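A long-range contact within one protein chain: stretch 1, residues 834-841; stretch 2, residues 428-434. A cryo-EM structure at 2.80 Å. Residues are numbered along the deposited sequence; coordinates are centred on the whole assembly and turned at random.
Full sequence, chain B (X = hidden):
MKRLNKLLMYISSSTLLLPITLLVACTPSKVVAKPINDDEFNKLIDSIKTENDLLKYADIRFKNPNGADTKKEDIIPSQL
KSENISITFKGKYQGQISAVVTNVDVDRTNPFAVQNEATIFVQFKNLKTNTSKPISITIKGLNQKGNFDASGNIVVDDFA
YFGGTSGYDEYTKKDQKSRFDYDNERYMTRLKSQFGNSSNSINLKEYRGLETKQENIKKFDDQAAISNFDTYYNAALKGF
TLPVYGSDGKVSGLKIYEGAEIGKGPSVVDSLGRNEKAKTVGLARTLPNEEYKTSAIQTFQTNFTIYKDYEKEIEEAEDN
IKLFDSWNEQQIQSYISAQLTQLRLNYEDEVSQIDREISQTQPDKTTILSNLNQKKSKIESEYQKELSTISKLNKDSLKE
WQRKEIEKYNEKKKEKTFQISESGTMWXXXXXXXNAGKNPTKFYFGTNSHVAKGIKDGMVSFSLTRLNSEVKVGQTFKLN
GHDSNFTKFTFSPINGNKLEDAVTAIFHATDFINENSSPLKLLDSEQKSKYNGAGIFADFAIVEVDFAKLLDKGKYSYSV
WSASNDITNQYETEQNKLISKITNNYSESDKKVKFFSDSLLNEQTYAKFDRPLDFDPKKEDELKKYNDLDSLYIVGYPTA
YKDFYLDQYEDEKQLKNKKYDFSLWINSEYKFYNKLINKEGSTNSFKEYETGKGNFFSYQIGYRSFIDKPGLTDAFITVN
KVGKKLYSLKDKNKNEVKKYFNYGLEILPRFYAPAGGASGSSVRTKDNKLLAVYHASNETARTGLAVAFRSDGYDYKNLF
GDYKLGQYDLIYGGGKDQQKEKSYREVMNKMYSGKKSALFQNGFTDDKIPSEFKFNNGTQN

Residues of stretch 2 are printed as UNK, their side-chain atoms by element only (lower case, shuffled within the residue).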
# COMPACT_ATOMS: atom_id res chain seq x y z
N GLY B 834 -28.31 1.50 -40.56
CA GLY B 834 -29.68 1.07 -40.26
C GLY B 834 -29.88 0.36 -38.92
O GLY B 834 -31.02 0.24 -38.48
N LYS B 835 -28.84 -0.05 -38.18
CA LYS B 835 -28.96 -0.67 -36.84
C LYS B 835 -29.08 0.34 -35.69
O LYS B 835 -28.76 1.51 -35.84
CB LYS B 835 -27.82 -1.69 -36.62
CG LYS B 835 -27.71 -2.79 -37.69
CD LYS B 835 -28.98 -3.61 -37.87
CE LYS B 835 -28.90 -4.66 -38.96
NZ LYS B 835 -28.04 -5.76 -38.71
N LYS B 836 -29.54 -0.11 -34.52
CA LYS B 836 -29.68 0.66 -33.26
C LYS B 836 -28.47 0.48 -32.32
O LYS B 836 -27.67 -0.43 -32.49
CB LYS B 836 -30.98 0.25 -32.56
CG LYS B 836 -32.24 0.61 -33.36
CD LYS B 836 -33.52 0.15 -32.66
CE LYS B 836 -34.81 0.57 -33.38
NZ LYS B 836 -35.00 -0.14 -34.66
N SER B 837 -28.34 1.34 -31.31
CA SER B 837 -27.27 1.32 -30.30
C SER B 837 -27.81 1.77 -28.94
O SER B 837 -28.82 2.47 -28.91
CB SER B 837 -26.15 2.26 -30.72
OG SER B 837 -24.90 1.66 -30.55
N ALA B 838 -27.15 1.48 -27.82
CA ALA B 838 -27.61 1.95 -26.51
C ALA B 838 -27.60 3.49 -26.36
O ALA B 838 -28.51 4.05 -25.74
CB ALA B 838 -26.78 1.27 -25.43
N LEU B 839 -26.63 4.20 -26.95
CA LEU B 839 -26.64 5.67 -27.08
C LEU B 839 -27.54 6.20 -28.21
O LEU B 839 -27.96 7.35 -28.17
CB LEU B 839 -25.21 6.19 -27.32
CG LEU B 839 -24.27 6.13 -26.12
CD1 LEU B 839 -22.90 6.64 -26.53
CD2 LEU B 839 -24.74 7.00 -24.97
N PHE B 840 -27.82 5.39 -29.23
CA PHE B 840 -28.45 5.78 -30.49
C PHE B 840 -29.66 4.89 -30.78
O PHE B 840 -29.68 4.12 -31.74
CB PHE B 840 -27.39 5.81 -31.60
CG PHE B 840 -26.26 6.80 -31.36
CD1 PHE B 840 -26.48 8.17 -31.61
CD2 PHE B 840 -25.01 6.39 -30.87
CE1 PHE B 840 -25.47 9.11 -31.33
CE2 PHE B 840 -24.01 7.33 -30.60
CZ PHE B 840 -24.24 8.69 -30.83
N GLN B 841 -30.66 4.91 -29.91
CA GLN B 841 -31.78 3.96 -29.93
C GLN B 841 -32.77 4.17 -31.08
O GLN B 841 -33.51 3.26 -31.44
CB GLN B 841 -32.51 3.97 -28.58
CG GLN B 841 -31.61 3.49 -27.44
CD GLN B 841 -32.24 3.68 -26.07
OE1 GLN B 841 -33.41 3.44 -25.84
NE2 GLN B 841 -31.48 4.12 -25.11
N UNK B 428 -17.03 1.72 -20.22
CA UNK B 428 -18.09 1.24 -21.09
C UNK B 428 -18.97 2.44 -21.47
O UNK B 428 -19.46 3.15 -20.59
c UNK B 428 -19.53 -0.85 -21.35
c UNK B 428 -18.82 0.08 -20.37
c UNK B 428 -19.80 -2.21 -20.69
c UNK B 428 -19.77 0.51 -19.24
N UNK B 429 -19.16 2.70 -22.76
CA UNK B 429 -20.02 3.79 -23.22
C UNK B 429 -21.25 3.31 -23.98
O UNK B 429 -22.32 3.88 -23.82
c UNK B 429 -19.22 4.85 -23.97
c UNK B 429 -16.87 6.41 -25.75
c UNK B 429 -18.81 4.50 -25.40
s UNK B 429 -18.46 5.95 -26.43
N UNK B 430 -21.14 2.25 -24.77
CA UNK B 430 -22.20 1.86 -25.70
C UNK B 430 -22.18 0.35 -26.02
O UNK B 430 -21.20 -0.34 -25.76
c UNK B 430 -22.07 2.73 -26.96
c UNK B 430 -23.27 2.72 -27.90
o UNK B 430 -23.11 3.07 -29.08
o UNK B 430 -24.36 2.35 -27.46
N UNK B 431 -23.27 -0.15 -26.59
CA UNK B 431 -23.34 -1.46 -27.23
C UNK B 431 -24.25 -1.44 -28.46
O UNK B 431 -25.29 -0.79 -28.47
c UNK B 431 -25.06 -2.36 -25.48
c UNK B 431 -23.75 -2.55 -26.23
c UNK B 431 -25.02 -1.95 -24.14
c UNK B 431 -27.42 -2.19 -23.98
o UNK B 431 -28.56 -2.08 -23.26
c UNK B 431 -27.47 -2.60 -25.33
c UNK B 431 -26.20 -1.85 -23.39
c UNK B 431 -26.29 -2.68 -26.08
N UNK B 432 -23.88 -2.21 -29.48
CA UNK B 432 -24.68 -2.40 -30.68
C UNK B 432 -25.91 -3.22 -30.32
O UNK B 432 -25.79 -4.21 -29.61
c UNK B 432 -23.79 -3.09 -31.73
c UNK B 432 -24.81 -2.15 -33.85
c UNK B 432 -24.44 -3.40 -33.08
c UNK B 432 -23.46 -4.19 -33.92
N UNK B 433 -27.10 -2.80 -30.74
CA UNK B 433 -28.36 -3.37 -30.27
C UNK B 433 -29.12 -4.11 -31.38
O UNK B 433 -29.89 -3.51 -32.13
c UNK B 433 -30.38 -2.81 -28.81
c UNK B 433 -29.16 -2.27 -29.56
o UNK B 433 -30.99 -2.04 -28.03
o UNK B 433 -30.70 -4.00 -28.94
N UNK B 434 -28.88 -5.42 -31.52
CA UNK B 434 -29.53 -6.26 -32.54
C UNK B 434 -30.88 -6.84 -32.06
O UNK B 434 -31.78 -7.09 -32.85
c UNK B 434 -27.19 -7.13 -33.29
o UNK B 434 -25.01 -7.55 -32.40
o UNK B 434 -26.60 -7.19 -30.95
c UNK B 434 -26.20 -7.29 -32.13
c UNK B 434 -28.63 -7.46 -32.88

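Position 428 carries four side-chain carbons, forked at the first, with one arm two carbons long. Branching at the carbon next to CA, with no heteroatom, makes it Ile428; its side chain is out of reach of stretch 1. At position 429 the side chain is an unbranched run of two carbons, a sulfur and a terminal carbon, and the sulfur of position 429 lies 4.5 Å from Leu839 CD1. This is the signature of methionine. The CA-to-CB bond of Met429 points sideways, and Leu839 CG lies 3.8 Å from the backbone O of Met429.

Position 430 has two carbons, the second bearing two oxygens. One oxygen meets the Ser837 hydroxyl; the other faces the backbone nitrogens of Ala838 and Leu839. A carboxylate on so short a stem is aspartate, Asp430. Ser837 OG donates to Asp430 OD2 at 2.7 Å, and Leu839 N donates to Asp430 OD1 at 3.0 Å with an angle of 160°, while Ala838 N is 2.9 Å from the same OD1. Within its own strand, OD1 also accepts a weak bond from the backbone N of position 431, and the edge of the Phe840 ring comes near OD2.

At position 431 a single carbon leads to a six-carbon ring bearing one oxygen, and Ala838 CB sits over one face of this ring, 3.6 Å from its centroid and only 6° off the normal, a CH-pi contact. The ring and its oxygen identify Tyr431. The CA-to-CB bond of Tyr431 points away from stretch 1, yet the ring comes back to it. The backbone contributes too, Ala838 N donating to Tyr431 O at 3.0 Å.

Position 432 again has four carbons, but forked at the second, and one branch tip approaches Lys835 and Lys836. This is Leu432; Leu432 CD1 lies 3.6 Å from Lys836 O and 4.1 Å from Lys835 CB. Position 433 repeats the pattern of two carbons and two oxygens, and CB at position 433 is 4.3 Å from Lys836 CB; it is Asp433. Asp433 N donates to Lys836 O at 3.0 Å. Position 434 has three carbons, the third carrying two oxygens, and makes no contact with stretch 1: Glu434, whose CA-to-CB bond points away from stretch 1.

The contact thus combines short antiparallel pairing with side-chain capture of a turn. Ser837 pairs with Leu432, their CA atoms 4.5 Å apart, and backbone bonds from Asp433 N and Ala838 N tie the segments together. Beyond this pairing, the carboxylate of Asp430 binds Ser837 OG and Leu839 N, while the Tyr431 ring packs against Ala838. Together the two stretches bury 479 Å².

Stretch 2 428-434: IMDYLDE
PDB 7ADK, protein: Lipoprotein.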